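Local coordinates for protein TsrD (Streptomyces laurentii, PDB 5X7L) that belongs to the SnoaL-like polyketide cyclase family of the NTF2 clan, with helices packed on a curved antiparallel sheet, at residues 20-24 / 25-29. Residues are numbered along the deposited sequence; the frame is centred on the assembly and turned at random.
Sequences YNEGD and PRHLD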
loop_
_atom_site.group_PDB
_atom_site.type_symbol
_atom_site.label_atom_id
_atom_site.label_comp_id
_atom_site.label_asym_id
_atom_site.label_seq_id
_atom_site.Cartn_x
_atom_site.Cartn_y
_atom_site.Cartn_z
ATOM N N TYR B 20 18.456 1.437 -5.260
ATOM C CA TYR B 20 18.270 2.394 -4.175
ATOM C C TYR B 20 19.380 2.306 -3.136
ATOM O O TYR B 20 19.964 3.320 -2.759
ATOM C CB TYR B 20 16.911 2.188 -3.503
ATOM C CG TYR B 20 15.755 2.632 -4.363
ATOM C CD1 TYR B 20 15.217 1.784 -5.323
ATOM C CD2 TYR B 20 15.202 3.907 -4.227
ATOM C CE1 TYR B 20 14.161 2.185 -6.125
ATOM C CE2 TYR B 20 14.140 4.315 -5.027
ATOM C CZ TYR B 20 13.625 3.447 -5.974
ATOM O OH TYR B 20 12.572 3.830 -6.773
ATOM N N ASN B 21 19.675 1.097 -2.670
ATOM C CA ASN B 21 20.645 0.924 -1.591
ATOM C C ASN B 21 22.061 1.343 -1.994
ATOM O O ASN B 21 22.825 1.840 -1.166
ATOM C CB ASN B 21 20.623 -0.519 -1.083
ATOM C CG ASN B 21 19.377 -0.826 -0.273
ATOM O OD1 ASN B 21 18.953 -0.019 0.550
ATOM N ND2 ASN B 21 18.783 -1.986 -0.505
ATOM N N GLU B 22 22.395 1.166 -3.267
ATOM C CA GLU B 22 23.710 1.551 -3.779
ATOM C C GLU B 22 23.701 2.910 -4.476
ATOM O O GLU B 22 24.755 3.412 -4.859
ATOM C CB GLU B 22 24.234 0.483 -4.741
ATOM C CG GLU B 22 24.375 -0.883 -4.097
ATOM C CD GLU B 22 24.728 -1.980 -5.082
ATOM O OE1 GLU B 22 25.198 -1.667 -6.198
ATOM O OE2 GLU B 22 24.535 -3.164 -4.735
ATOM N N GLY B 23 22.522 3.508 -4.632
ATOM C CA GLY B 23 22.388 4.753 -5.383
ATOM C C GLY B 23 22.969 4.630 -6.783
ATOM O O GLY B 23 23.621 5.549 -7.277
ATOM N N ASP B 24 22.735 3.480 -7.411
ATOM C CA ASP B 24 23.297 3.164 -8.719
ATOM C C ASP B 24 22.149 2.864 -9.678
ATOM O O ASP B 24 21.614 1.754 -9.676
ATOM C CB ASP B 24 24.249 1.967 -8.613
ATOM C CG ASP B 24 24.933 1.628 -9.931
ATOM O OD1 ASP B 24 24.576 2.207 -10.979
ATOM O OD2 ASP B 24 25.836 0.767 -9.922
ATOM N N PRO B 25 21.762 3.856 -10.499
ATOM C CA PRO B 25 20.643 3.649 -11.420
ATOM C C PRO B 25 20.832 2.498 -12.406
ATOM O O PRO B 25 19.845 2.025 -12.956
ATOM C CB PRO B 25 20.556 4.984 -12.170
ATOM C CG PRO B 25 21.161 5.979 -11.246
ATOM C CD PRO B 25 22.274 5.237 -10.560
ATOM N N ARG B 26 22.065 2.047 -12.635
ATOM C CA ARG B 26 22.292 0.966 -13.600
ATOM C C ARG B 26 21.564 -0.329 -13.229
ATOM O O ARG B 26 21.187 -1.104 -14.110
ATOM C CB ARG B 26 23.787 0.698 -13.777
ATOM C CG ARG B 26 24.534 1.851 -14.429
ATOM C CD ARG B 26 26.027 1.598 -14.472
ATOM N NE ARG B 26 26.578 1.500 -13.125
ATOM C CZ ARG B 26 27.870 1.370 -12.844
ATOM N NH1 ARG B 26 28.771 1.323 -13.819
ATOM N NH2 ARG B 26 28.256 1.289 -11.578
ATOM N N HIS B 27 21.347 -0.563 -11.939
ATOM C CA HIS B 27 20.565 -1.725 -11.527
ATOM C C HIS B 27 19.156 -1.724 -12.122
ATOM O O HIS B 27 18.572 -2.790 -12.342
ATOM C CB HIS B 27 20.476 -1.799 -10.009
ATOM C CG HIS B 27 21.694 -2.376 -9.371
ATOM N ND1 HIS B 27 22.036 -3.703 -9.501
ATOM C CD2 HIS B 27 22.651 -1.813 -8.598
ATOM C CE1 HIS B 27 23.153 -3.936 -8.838
ATOM N NE2 HIS B 27 23.548 -2.805 -8.280
ATOM N N LEU B 28 18.605 -0.539 -12.379
ATOM C CA LEU B 28 17.270 -0.437 -12.967
ATOM C C LEU B 28 17.204 -1.018 -14.374
ATOM O O LEU B 28 16.141 -1.437 -14.822
ATOM C CB LEU B 28 16.791 1.014 -12.997
ATOM C CG LEU B 28 16.649 1.686 -11.632
ATOM C CD1 LEU B 28 16.124 3.098 -11.816
ATOM C CD2 LEU B 28 15.737 0.888 -10.705
ATOM N N ASP B 29 18.328 -1.051 -15.077
ATOM C CA ASP B 29 18.328 -1.606 -16.426
ATOM C C ASP B 29 18.026 -3.098 -16.413
ATOM O O ASP B 29 17.616 -3.662 -17.426
ATOM C CB ASP B 29 19.659 -1.327 -17.114
ATOM C CG ASP B 29 19.877 0.148 -17.338
ATOM O OD1 ASP B 29 18.972 0.792 -17.914
ATOM O OD2 ASP B 29 20.925 0.675 -16.915
#
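Asp24 and Arg26 form a salt bridge at the Schellman motif that ends helix 6-22 of this SnoaL-like, NTF2-type fold. Gly23, with positive phi, is the C-prime residue of that motif. The chain then enters the loop before strand 32-33.

The charged side chains pair directly. Arg26 grips the Asp24 carboxylate side-on. Arg26 NE lies 3.0 Å from Asp24 OD1 and uses the syn lone pair of that oxygen. NH2 of Arg26 lies 3.0 Å from OD2 of Asp24, which it meets from above the carboxylate plane. The two flat groups are turned 39° apart.

Two backbone N-H groups also point back at Asp24. Arg26 N gives a 3.0 Å bond to the side-chain Asp24 OD1, so this oxygen takes two donors from one residue. Asp24 CG stands anti to its own N (chi1 -177°), beside the carbonyl carbon, which turns the carboxylate to the following residues. His27 N bonds to the carbonyl Asp24 O at 3.2 Å.

The His27 ring bridges back to the helix. Bonds at both ring nitrogens together fix its rotation. NE2 of His27 reaches OE1 of Glu22 at 2.9 Å, and ND1 is hydrogen-bonded to His15 ND1. Glu22 OE1 lies near the ring plane, with its carboxylate turned 80° to the ring.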